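Local coordinates for protein transcriptional regulator (Mesorhizobium loti, PDB 3BHQ) that probably binds DNA at cis-regulatory sites through a helix-turn-helix motif and regulates transcription, as a putative member of the TetR family, at residues Thr141-Cys144 with Phe145-Thr149; Ser10-Lys13 with Asp14-Ile18. All coordinates share one frame; numbering follows the deposited sequence.

Contact 1: Thr141-Cys144 with Phe145-Thr149; sequences TASC and FQKLT
Phe-145 lies alongside Thr-141 one helical turn earlier, both side chains pointing the same way. CB of Phe-145 rests 3.7 Å from Thr-141 O, and its CG 3.5 Å from that oxygen, which sits over one ring face while accepting the Phe-145 backbone N-H. CG stands anti to the carbonyl carbon (chi1 -70°), laying the ring over Thr-141. Phe-145 CD1 is 3.7 Å from Thr-141 O, with CD2 slightly farther. Phe-145 CE1 and CE2 each pass 3.9 Å from Thr-141 CG2, and Phe-145 CZ comes to 3.6 Å. Thr-141 CG2 is 3.9 Å from the centroid of the Phe-145 ring and 21° off the normal, a CH-pi contact over the face. With an alanine for the phenylalanine the ring is gone, which is likely to leave the Thr-141 methyl and Phe-202 without their aromatic partner. Cys-144 SG packs 3.9 Å from Leu-148 CD1. At the more exposed surface, a water accepts from Lys-147 NZ and bonds Ser-143 OG. Within helix 123-150, Thr-141 and Phe-145 face helix 159-181 through Phe-167 and Leu-166, Cys-144 and Leu-148 meet Leu-82 of helix 56-83, and Leu-92 of helix 88-103 touches the Phe-145 ring.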
ATOM      1  N   THR A 141     -14.437  -1.508  11.921  1.00 21.59           N
ATOM      2  CA  THR A 141     -14.922  -0.192  11.539  1.00 19.38           C
ATOM      3  C   THR A 141     -16.329  -0.316  10.895  1.00 19.52           C
ATOM      4  O   THR A 141     -17.189   0.491  11.203  1.00 20.73           O
ATOM      5  CB  THR A 141     -13.911   0.518  10.602  1.00 21.26           C
ATOM      6  OG1 THR A 141     -12.621   0.506  11.226  1.00 20.94           O
ATOM      7  CG2 THR A 141     -14.345   1.957  10.323  1.00 18.11           C
ATOM      8  N   ALA A 142     -16.536  -1.328  10.045  1.00 21.36           N
ATOM      9  CA  ALA A 142     -17.824  -1.601   9.385  1.00 20.47           C
ATOM     10  C   ALA A 142     -18.940  -1.886  10.379  1.00 22.61           C
ATOM     11  O   ALA A 142     -20.043  -1.368  10.236  1.00 23.62           O
ATOM     12  CB  ALA A 142     -17.692  -2.747   8.366  1.00 19.96           C
ATOM     13  N   SER A 143     -18.640  -2.698  11.393  1.00 22.25           N
ATOM     14  CA  SER A 143     -19.608  -2.996  12.454  1.00 24.80           C
ATOM     15  C   SER A 143     -19.995  -1.711  13.187  1.00 23.21           C
ATOM     16  O   SER A 143     -21.180  -1.461  13.428  1.00 23.87           O
ATOM     17  CB  SER A 143     -19.068  -4.058  13.421  1.00 24.03           C
ATOM     18  OG  SER A 143     -20.044  -4.357  14.391  1.00 33.64           O
ATOM     19  N   CYS A 144     -19.001  -0.867  13.469  1.00 23.86           N
ATOM     20  CA  CYS A 144     -19.240   0.453  14.079  1.00 21.80           C
ATOM     21  C   CYS A 144     -20.129   1.360  13.195  1.00 23.46           C
ATOM     22  O   CYS A 144     -21.087   1.972  13.678  1.00 22.82           O
ATOM     23  CB  CYS A 144     -17.909   1.125  14.427  1.00 25.08           C
ATOM     24  SG  CYS A 144     -17.995   2.849  14.817  1.00 25.82           S
ATOM     25  N   PHE A 145     -19.819   1.440  11.903  1.00 20.56           N
ATOM     26  CA  PHE A 145     -20.615   2.253  10.975  1.00 19.76           C
ATOM     27  C   PHE A 145     -22.061   1.752  10.797  1.00 22.18           C
ATOM     28  O   PHE A 145     -22.977   2.566  10.590  1.00 21.83           O
ATOM     29  CB  PHE A 145     -19.963   2.329   9.591  1.00 19.47           C
ATOM     30  CG  PHE A 145     -18.700   3.146   9.508  1.00 20.27           C
ATOM     31  CD1 PHE A 145     -18.223   3.974  10.554  1.00 20.56           C
ATOM     32  CD2 PHE A 145     -18.029   3.163   8.292  1.00 18.42           C
ATOM     33  CE1 PHE A 145     -17.041   4.740  10.383  1.00 21.79           C
ATOM     34  CE2 PHE A 145     -16.869   3.955   8.112  1.00 22.02           C
ATOM     35  CZ  PHE A 145     -16.381   4.716   9.142  1.00 19.41           C
ATOM     36  N   GLN A 146     -22.247   0.435  10.852  1.00 21.48           N
ATOM     37  CA  GLN A 146     -23.599  -0.152  10.743  1.00 22.99           C
ATOM     38  C   GLN A 146     -24.459   0.298  11.907  1.00 24.78           C
ATOM     39  O   GLN A 146     -25.628   0.683  11.711  1.00 24.31           O
ATOM     40  CB  GLN A 146     -23.559  -1.683  10.699  1.00 23.11           C
ATOM     41  CG  GLN A 146     -24.950  -2.360  10.509  1.00 24.52           C
ATOM     42  CD  GLN A 146     -25.632  -1.914   9.235  1.00 35.53           C
ATOM     43  OE1 GLN A 146     -25.216  -2.284   8.131  1.00 42.13           O
ATOM     44  NE2 GLN A 146     -26.700  -1.119   9.378  1.00 38.50           N
ATOM     45  N   LYS A 147     -23.888   0.235  13.108  1.00 24.28           N
ATOM     46  CA  LYS A 147     -24.574   0.695  14.326  1.00 27.65           C
ATOM     47  C   LYS A 147     -24.862   2.194  14.257  1.00 26.03           C
ATOM     48  O   LYS A 147     -25.961   2.630  14.593  1.00 25.65           O
ATOM     49  CB  LYS A 147     -23.789   0.318  15.582  1.00 28.56           C
ATOM     50  CG  LYS A 147     -23.706  -1.195  15.785  1.00 30.52           C
ATOM     51  CD  LYS A 147     -22.755  -1.593  16.909  1.00 32.67           C
ATOM     52  CE  LYS A 147     -22.448  -3.091  16.855  1.00 37.04           C
ATOM     53  NZ  LYS A 147     -21.390  -3.487  17.821  1.00 50.06           N
ATOM     54  N   LEU A 148     -23.899   2.984  13.775  1.00 23.52           N
ATOM     55  CA  LEU A 148     -24.117   4.429  13.592  1.00 22.86           C
ATOM     56  C   LEU A 148     -25.201   4.710  12.542  1.00 21.99           C
ATOM     57  O   LEU A 148     -25.946   5.675  12.679  1.00 23.55           O
ATOM     58  CB  LEU A 148     -22.816   5.160  13.219  1.00 23.18           C
ATOM     59  CG  LEU A 148     -21.762   5.234  14.325  1.00 21.85           C
ATOM     60  CD1 LEU A 148     -20.447   5.705  13.756  1.00 19.16           C
ATOM     61  CD2 LEU A 148     -22.233   6.141  15.480  1.00 21.49           C
ATOM     62  N   THR A 149     -25.242   3.896  11.484  1.00 22.24           N
ATOM     63  CA  THR A 149     -26.272   4.016  10.437  1.00 22.73           C
ATOM     64  C   THR A 149     -27.652   3.669  11.011  1.00 24.62           C
ATOM     65  O   THR A 149     -28.609   4.420  10.793  1.00 23.19           O
ATOM     66  CB  THR A 149     -25.952   3.183   9.186  1.00 24.14           C
ATOM     67  OG1 THR A 149     -24.746   3.687   8.589  1.00 24.32           O
ATOM     68  CG2 THR A 149     -27.094   3.272   8.128  1.00 23.51           C
TER
HETATM   69  O   HOH W   1     -19.201  -2.228  16.740  1.00 50.77           O

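Contact 2: Ser10-Lys13 with Asp14-Ile18; sequences SARK and DREII
Lys-13 and Glu-16, three residues apart on the helix, form a direct salt bridge, with NZ of Lys-13 2.9 Å from OE1 of Glu-16 and approaching nearly along the C-O axis of that oxygen. The lysine chain bends at chi2 (-72°) and again at chi4, bringing its ammonium end-on to that oxygen; CE of Lys-13 follows at 3.2 Å from Glu-16 OE1. NZ also has a weak hydrogen bond to Gly-43 O. A further charge pair joins Arg-15 NE to Glu-7.

Water extends the polar network. One molecule donates to Glu-16 OE1 at 2.7 Å and accepts from Arg-12 NH1, so this arginine is linked to the carboxylate indirectly. A second donates both to Ser-10 O and, at 2.7 Å, to Asp-14 OD1.

The backbone bonds from Asp-14 N to Ser-10 O through Ile-17 N to Lys-13 O repeat the i to i+4 pattern of helix 9-28. This helix packs on helix 46-53, part of the predicted helix-turn-helix of a TetR-type DNA-binding domain: Asp-14 OD1 is hydrogen-bonded to His-52 ND1, and Ile-17 touches Val-49 and Phe-53.

By van der Waals contact, the aliphatic CG of Arg-12 lies 3.5 Å from both Glu-16 OE2 and Arg-15 NH2. The guanidinium planes of Arg-12 and Arg-15 are 48° apart and so are not stacked flat on each other.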
ATOM      1  N   SER A  10       4.104 -20.202  31.212  1.00 36.28           N
ATOM      2  CA  SER A  10       4.282 -20.633  29.826  1.00 35.78           C
ATOM      3  C   SER A  10       3.729 -19.581  28.853  1.00 33.86           C
ATOM      4  O   SER A  10       4.354 -19.293  27.825  1.00 31.11           O
ATOM      5  CB  SER A  10       3.630 -22.004  29.600  1.00 37.82           C
ATOM      6  OG  SER A  10       3.942 -22.519  28.317  1.00 37.49           O
ATOM      7  N   ALA A  11       2.567 -19.011  29.182  1.00 32.07           N
ATOM      8  CA  ALA A  11       1.953 -17.943  28.373  1.00 31.92           C
ATOM      9  C   ALA A  11       2.843 -16.695  28.367  1.00 31.54           C
ATOM     10  O   ALA A  11       3.071 -16.105  27.310  1.00 31.22           O
ATOM     11  CB  ALA A  11       0.574 -17.602  28.880  1.00 31.44           C
ATOM     12  N   ARG A  12       3.354 -16.316  29.541  1.00 31.16           N
ATOM     13  CA  ARG A  12       4.259 -15.163  29.665  1.00 30.86           C
ATOM     14  C   ARG A  12       5.562 -15.376  28.887  1.00 28.67           C
ATOM     15  O   ARG A  12       5.992 -14.482  28.154  1.00 26.64           O
ATOM     16  CB  ARG A  12       4.552 -14.837  31.134  1.00 30.29           C
ATOM     17  CG  ARG A  12       5.694 -13.805  31.382  1.00 31.43           C
ATOM     18  CD  ARG A  12       5.637 -13.144  32.775  1.00 38.38           C
ATOM     19  NE  ARG A  12       5.088 -14.016  33.826  1.00 52.71           N
ATOM     20  CZ  ARG A  12       5.762 -14.872  34.610  1.00 58.43           C
ATOM     21  NH1 ARG A  12       7.088 -15.033  34.519  1.00 63.80           N
ATOM     22  NH2 ARG A  12       5.086 -15.591  35.514  1.00 56.75           N
ATOM     23  N   LYS A  13       6.178 -16.551  29.048  1.00 26.94           N
ATOM     24  CA  LYS A  13       7.387 -16.866  28.290  1.00 27.38           C
ATOM     25  C   LYS A  13       7.145 -16.798  26.794  1.00 23.88           C
ATOM     26  O   LYS A  13       7.960 -16.247  26.077  1.00 23.80           O
ATOM     27  CB  LYS A  13       8.025 -18.218  28.690  1.00 31.16           C
ATOM     28  CG  LYS A  13       9.180 -18.077  29.655  1.00 42.37           C
ATOM     29  CD  LYS A  13      10.404 -17.490  28.913  1.00 52.56           C
ATOM     30  CE  LYS A  13      11.342 -16.717  29.833  1.00 54.88           C
ATOM     31  NZ  LYS A  13      11.990 -15.625  29.047  1.00 55.90           N
ATOM     32  N   ASP A  14       6.029 -17.338  26.318  1.00 24.09           N
ATOM     33  CA  ASP A  14       5.704 -17.266  24.882  1.00 23.59           C
ATOM     34  C   ASP A  14       5.529 -15.823  24.372  1.00 21.78           C
ATOM     35  O   ASP A  14       6.006 -15.486  23.307  1.00 22.27           O
ATOM     36  CB  ASP A  14       4.490 -18.130  24.514  1.00 25.72           C
ATOM     37  CG  ASP A  14       4.797 -19.637  24.547  1.00 28.39           C
ATOM     38  OD1 ASP A  14       5.958 -20.075  24.743  1.00 25.63           O
ATOM     39  OD2 ASP A  14       3.839 -20.401  24.357  1.00 30.81           O
ATOM     40  N   ARG A  15       4.869 -14.989  25.164  1.00 24.04           N
ATOM     41  CA  ARG A  15       4.762 -13.559  24.861  1.00 25.92           C
ATOM     42  C   ARG A  15       6.151 -12.907  24.786  1.00 22.87           C
ATOM     43  O   ARG A  15       6.415 -12.124  23.867  1.00 23.61           O
ATOM     44  CB  ARG A  15       3.903 -12.842  25.914  1.00 28.43           C
ATOM     45  CG  ARG A  15       3.785 -11.313  25.703  1.00 30.18           C
ATOM     46  CD  ARG A  15       2.803 -10.636  26.666  1.00 35.33           C
ATOM     47  NE  ARG A  15       3.039 -10.965  28.070  1.00 42.23           N
ATOM     48  CZ  ARG A  15       4.044 -10.493  28.818  1.00 46.58           C
ATOM     49  NH1 ARG A  15       4.952  -9.625  28.347  1.00 49.43           N
ATOM     50  NH2 ARG A  15       4.129 -10.896  30.084  1.00 51.01           N
ATOM     51  N   GLU A  16       7.021 -13.227  25.752  1.00 21.59           N
ATOM     52  CA  GLU A  16       8.395 -12.691  25.761  1.00 23.03           C
ATOM     53  C   GLU A  16       9.193 -13.121  24.534  1.00 21.82           C
ATOM     54  O   GLU A  16       9.940 -12.330  23.955  1.00 21.46           O
ATOM     55  CB  GLU A  16       9.123 -13.069  27.051  1.00 24.36           C
ATOM     56  CG  GLU A  16       8.559 -12.352  28.285  1.00 26.56           C
ATOM     57  CD  GLU A  16       9.051 -12.871  29.619  1.00 27.15           C
ATOM     58  OE1 GLU A  16       9.750 -13.899  29.692  1.00 30.16           O
ATOM     59  OE2 GLU A  16       8.695 -12.229  30.629  1.00 39.28           O
ATOM     60  N   ILE A  17       9.029 -14.390  24.143  1.00 20.70           N
ATOM     61  CA  ILE A  17       9.689 -14.911  22.962  1.00 18.36           C
ATOM     62  C   ILE A  17       9.196 -14.175  21.688  1.00 18.69           C
ATOM     63  O   ILE A  17      10.006 -13.797  20.848  1.00 19.31           O
ATOM     64  CB  ILE A  17       9.504 -16.453  22.829  1.00 17.49           C
ATOM     65  CG1 ILE A  17      10.211 -17.157  23.981  1.00 18.22           C
ATOM     66  CG2 ILE A  17      10.023 -16.952  21.488  1.00 16.46           C
ATOM     67  CD1 ILE A  17       9.777 -18.631  24.165  1.00 19.77           C
ATOM     68  N   ILE A  18       7.878 -14.028  21.546  1.00 20.95           N
ATOM     69  CA  ILE A  18       7.311 -13.325  20.383  1.00 21.16           C
ATOM     70  C   ILE A  18       7.765 -11.852  20.349  1.00 20.62           C
ATOM     71  O   ILE A  18       8.124 -11.322  19.295  1.00 23.09           O
ATOM     72  CB  ILE A  18       5.771 -13.461  20.327  1.00 20.79           C
ATOM     73  CG1 ILE A  18       5.385 -14.911  20.031  1.00 21.85           C
ATOM     74  CG2 ILE A  18       5.190 -12.542  19.241  1.00 23.03           C
ATOM     75  CD1 ILE A  18       3.945 -15.257  20.360  1.00 25.77           C
TER
HETATM   76  O   HOH W   2       6.912 -20.649  27.164  1.00 37.30           O
HETATM   77  O   HOH W   3       9.374 -14.785  32.211  1.00 49.31           O

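Each contact joins side chains along one continuous helix, but the helices differ: contact 1 belongs to helix 123-150 in the AefR-like C-terminal region, contact 2 to helix 9-28 beside the predicted helix-turn-helix. Their centres are 35 Å apart and their nearest atoms about 23 Å, so neither touches the other. Contact 1 is partly buried, with four buried residues and mainly aromatic, aliphatic and sulfur packing; its water bridge involves the more exposed Ser-143 and Lys-147. Contact 2 is a surface contact dominated by charge and water, with Ile-17 its buried residue. Helix 56-83 borders both, near its C-terminal end at Leu-82 for contact 1 and at Val-63 for contact 2.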